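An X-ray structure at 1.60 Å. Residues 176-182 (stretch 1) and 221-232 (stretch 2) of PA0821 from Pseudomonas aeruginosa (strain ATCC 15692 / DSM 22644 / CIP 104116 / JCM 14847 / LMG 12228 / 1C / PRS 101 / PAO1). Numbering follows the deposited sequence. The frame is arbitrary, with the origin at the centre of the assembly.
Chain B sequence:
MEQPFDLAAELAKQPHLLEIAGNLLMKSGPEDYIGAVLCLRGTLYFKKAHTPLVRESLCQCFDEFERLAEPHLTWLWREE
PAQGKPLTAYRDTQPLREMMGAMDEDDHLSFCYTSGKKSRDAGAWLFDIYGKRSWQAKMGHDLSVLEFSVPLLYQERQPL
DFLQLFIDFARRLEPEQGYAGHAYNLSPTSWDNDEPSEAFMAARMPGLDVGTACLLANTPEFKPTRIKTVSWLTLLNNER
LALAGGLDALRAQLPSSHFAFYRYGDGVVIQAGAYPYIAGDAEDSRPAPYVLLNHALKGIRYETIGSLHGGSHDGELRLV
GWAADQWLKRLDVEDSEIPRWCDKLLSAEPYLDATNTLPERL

Stretch 1 176-182: EQGYAGH
Stretch 2 (221-232) EFKPTRIKTVSW

How do the two backbones run past each other? Stretch 1 is extended through Gln-177 to Ala-180, with phi/psi of -167/165, 176/174, -165/161 and -150/149, and turns a corner at Gly-181 (162/-160). Stretch 2 leaves a 3-10 segment that began earlier in the chain and takes in Glu-221 and Phe-222, and becomes irregular loop, extended at Ile-227 (-125/154), kinked at Lys-228 (-77/-47), and extended again from Thr-229 (-164/157) through Ser-231 (-154/-157). The chains advance in the same direction: Gln-177 CA lies 6.6 Å from Ile-227 CA, and Gly-181 CA lies 5.0 Å from Trp-232 CA; the chains stand farther apart around Gly-178. Together they bury 486 Å².

What spans the gap where the backbones do not bond directly? Two waters and the Gln-177 side chain. Water 1 donates to Gln-177 OE1 at 2.6 Å and accepts from Lys-228 N at 2.9 Å; water 2 donates to Gly-178 O at 2.8 Å and to Thr-229 O at 2.9 Å, joining two carbonyls that could not bond each other. The CA-to-CB bond of Gln-177 points toward stretch 2, and the side chain (chi1 58°, p; chi2 179°, t; chi3 -59°) places NE2 3.7 Å from Phe-222 CE2. Gln-177 OE1 sits 3.3 Å from Arg-226 O, a contact between two acceptors and no hydrogen bond, and 3.5 Å from Ile-227 CA.

How does Tyr-179 engage the middle of the loop? Its CA-to-CB bond points toward stretch 2, and chi1 of 41° (p) with chi2 of 83° turns one ring face to Thr-229 (chi1 -175°, t). Thr-229 CG2 lies 3.9 Å from the centroid of the Tyr-179 ring, 15° off the normal, a CH-pi contact. Lys-228 is stretched out, all four chi angles t, which carries its NZ to 3.3 Å from Tyr-179 OH. Water 3 connects these polar ends, 2.5 Å from Tyr-179 OH and 2.9 Å from Lys-228 NZ, the latter a weak bond in which the water accepts.

What draws the chains together at the corner? Ser-231, with chi1 -165° (t), directs OG to Ala-180 O at 3.1 Å, a weak hydrogen bond, and one that is not settled, because the proton has another acceptor within reach. Trp-232 N approaches Ala-180 O to 3.0 Å. Water 4 lies 2.7 Å from Ser-231 OG and donates to His-182 O at 2.9 Å. Gly-181 leaves room for this fit: an ideal CB there would fall 2.2 Å from Ser-231 OG, a clash.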

# COMPACT_ATOMS: atom_id res chain seq x y z
N GLU B 176 -0.90 -3.83 -32.58
CA GLU B 176 -0.35 -2.48 -32.56
C GLU B 176 0.65 -2.30 -31.43
O GLU B 176 1.65 -1.60 -31.58
CB GLU B 176 -1.49 -1.47 -32.43
CG GLU B 176 -2.66 -1.71 -33.37
CD GLU B 176 -2.34 -1.37 -34.81
OE1 GLU B 176 -1.91 -0.21 -35.04
OE2 GLU B 176 -2.51 -2.25 -35.69
N GLN B 177 0.37 -2.91 -30.28
CA GLN B 177 1.16 -2.73 -29.07
C GLN B 177 0.74 -3.80 -28.08
O GLN B 177 -0.30 -4.45 -28.24
CB GLN B 177 0.96 -1.34 -28.46
CG GLN B 177 -0.49 -1.04 -28.13
CD GLN B 177 -0.68 0.33 -27.51
OE1 GLN B 177 -0.10 0.64 -26.47
NE2 GLN B 177 -1.50 1.17 -28.15
N GLY B 178 1.56 -3.98 -27.06
CA GLY B 178 1.26 -5.02 -26.10
C GLY B 178 2.36 -5.14 -25.07
O GLY B 178 3.41 -4.49 -25.16
N TYR B 179 2.10 -5.99 -24.08
CA TYR B 179 3.04 -6.21 -22.98
C TYR B 179 2.63 -7.48 -22.25
O TYR B 179 1.49 -7.94 -22.35
CB TYR B 179 3.07 -5.02 -22.00
CG TYR B 179 1.70 -4.44 -21.72
CD1 TYR B 179 0.86 -5.01 -20.77
CD2 TYR B 179 1.24 -3.35 -22.44
CE1 TYR B 179 -0.42 -4.50 -20.55
CE2 TYR B 179 -0.03 -2.83 -22.23
CZ TYR B 179 -0.85 -3.40 -21.28
OH TYR B 179 -2.10 -2.87 -21.09
N ALA B 180 3.58 -8.02 -21.48
CA ALA B 180 3.29 -9.18 -20.65
C ALA B 180 4.17 -9.14 -19.41
O ALA B 180 5.29 -8.63 -19.45
CB ALA B 180 3.54 -10.50 -21.39
N GLY B 181 3.65 -9.68 -18.32
CA GLY B 181 4.38 -9.71 -17.06
C GLY B 181 3.41 -9.98 -15.93
O GLY B 181 2.31 -10.46 -16.14
N HIS B 182 3.84 -9.63 -14.72
CA HIS B 182 2.95 -9.79 -13.57
C HIS B 182 1.73 -8.88 -13.66
O HIS B 182 1.82 -7.71 -14.04
CB HIS B 182 3.71 -9.48 -12.28
CG HIS B 182 4.75 -10.49 -11.94
ND1 HIS B 182 6.07 -10.36 -12.31
CD2 HIS B 182 4.67 -11.67 -11.27
CE1 HIS B 182 6.76 -11.39 -11.87
NE2 HIS B 182 5.93 -12.21 -11.24
N GLU B 221 -7.65 9.08 -25.25
CA GLU B 221 -6.26 9.12 -24.79
C GLU B 221 -5.39 8.09 -25.49
O GLU B 221 -4.17 8.27 -25.56
CB GLU B 221 -6.20 8.93 -23.27
CG GLU B 221 -6.72 10.12 -22.46
CD GLU B 221 -8.21 10.04 -22.13
OE1 GLU B 221 -8.95 9.27 -22.78
OE2 GLU B 221 -8.65 10.75 -21.20
N PHE B 222 -5.99 7.05 -26.03
CA PHE B 222 -5.18 5.97 -26.66
C PHE B 222 -4.89 6.24 -28.14
O PHE B 222 -4.13 5.50 -28.72
CB PHE B 222 -5.88 4.62 -26.44
CG PHE B 222 -5.09 3.60 -25.67
CD1 PHE B 222 -4.65 3.85 -24.39
CD2 PHE B 222 -4.82 2.37 -26.22
CE1 PHE B 222 -3.95 2.90 -23.68
CE2 PHE B 222 -4.09 1.43 -25.52
CZ PHE B 222 -3.67 1.69 -24.25
N LYS B 223 -5.46 7.30 -28.71
CA LYS B 223 -5.26 7.57 -30.14
C LYS B 223 -3.80 7.78 -30.53
O LYS B 223 -3.41 7.29 -31.61
CB LYS B 223 -6.09 8.79 -30.55
CG LYS B 223 -7.60 8.73 -30.24
CD LYS B 223 -8.44 8.29 -31.43
CE LYS B 223 -9.91 8.72 -31.27
NZ LYS B 223 -10.63 7.96 -30.20
N PRO B 224 -2.95 8.48 -29.77
CA PRO B 224 -1.56 8.66 -30.20
C PRO B 224 -0.84 7.33 -30.42
O PRO B 224 -1.17 6.30 -29.84
CB PRO B 224 -0.93 9.44 -29.04
CG PRO B 224 -2.05 10.21 -28.47
CD PRO B 224 -3.24 9.29 -28.56
N THR B 225 0.17 7.37 -31.30
CA THR B 225 0.96 6.19 -31.65
C THR B 225 2.02 6.00 -30.56
O THR B 225 3.20 6.31 -30.73
CB THR B 225 1.58 6.35 -33.03
OG1 THR B 225 0.55 6.67 -33.97
CG2 THR B 225 2.28 5.07 -33.46
N ARG B 226 1.57 5.48 -29.42
CA ARG B 226 2.38 5.43 -28.21
C ARG B 226 2.08 4.12 -27.48
O ARG B 226 1.25 3.33 -27.92
CB ARG B 226 2.11 6.65 -27.33
CG ARG B 226 2.54 7.95 -28.00
CD ARG B 226 2.62 9.12 -27.06
NE ARG B 226 3.37 10.20 -27.69
CZ ARG B 226 4.08 11.10 -27.02
NH1 ARG B 226 4.13 11.05 -25.70
NH2 ARG B 226 4.74 12.04 -27.68
N ILE B 227 2.78 3.89 -26.36
CA ILE B 227 2.57 2.69 -25.56
C ILE B 227 2.25 3.05 -24.12
O ILE B 227 2.63 4.11 -23.61
CB ILE B 227 3.79 1.74 -25.59
CG1 ILE B 227 5.04 2.42 -25.01
CG2 ILE B 227 4.04 1.21 -27.00
CD1 ILE B 227 6.21 1.49 -24.86
N LYS B 228 1.54 2.14 -23.45
CA LYS B 228 1.17 2.33 -22.06
C LYS B 228 2.34 2.07 -21.13
O LYS B 228 2.61 2.85 -20.21
CB LYS B 228 0.00 1.41 -21.71
CG LYS B 228 -0.43 1.46 -20.25
CD LYS B 228 -1.26 0.23 -19.95
CE LYS B 228 -1.58 0.09 -18.47
NZ LYS B 228 -2.28 -1.20 -18.21
N THR B 229 3.04 0.96 -21.33
CA THR B 229 4.03 0.52 -20.36
C THR B 229 4.95 -0.50 -21.00
O THR B 229 4.60 -1.16 -21.98
CB THR B 229 3.37 -0.08 -19.12
OG1 THR B 229 4.38 -0.40 -18.15
CG2 THR B 229 2.63 -1.37 -19.48
N VAL B 230 6.14 -0.61 -20.42
CA VAL B 230 6.99 -1.77 -20.65
C VAL B 230 6.72 -2.78 -19.55
O VAL B 230 6.18 -2.46 -18.48
CB VAL B 230 8.48 -1.37 -20.70
CG1 VAL B 230 8.69 -0.17 -21.61
CG2 VAL B 230 9.00 -1.07 -19.29
N SER B 231 7.07 -4.04 -19.80
CA SER B 231 7.04 -5.06 -18.76
C SER B 231 8.06 -6.12 -19.15
O SER B 231 9.00 -5.83 -19.90
CB SER B 231 5.62 -5.62 -18.57
OG SER B 231 5.56 -6.33 -17.34
N TRP B 232 7.89 -7.34 -18.64
CA TRP B 232 8.82 -8.41 -19.00
C TRP B 232 8.88 -8.60 -20.51
O TRP B 232 9.96 -8.72 -21.09
CB TRP B 232 8.41 -9.72 -18.31
CG TRP B 232 9.35 -10.85 -18.60
CD1 TRP B 232 10.72 -10.82 -18.52
CD2 TRP B 232 9.01 -12.18 -19.02
NE1 TRP B 232 11.24 -12.04 -18.87
CE2 TRP B 232 10.22 -12.89 -19.18
CE3 TRP B 232 7.80 -12.83 -19.27
CZ2 TRP B 232 10.25 -14.23 -19.57
CZ3 TRP B 232 7.83 -14.16 -19.67
CH2 TRP B 232 9.04 -14.84 -19.83
O HOH W 1 1.17 -0.50 -24.46
O HOH W 2 3.69 -1.71 -24.64
O HOH W 3 -3.46 -3.70 -19.11
O HOH W 4 3.02 -6.92 -16.61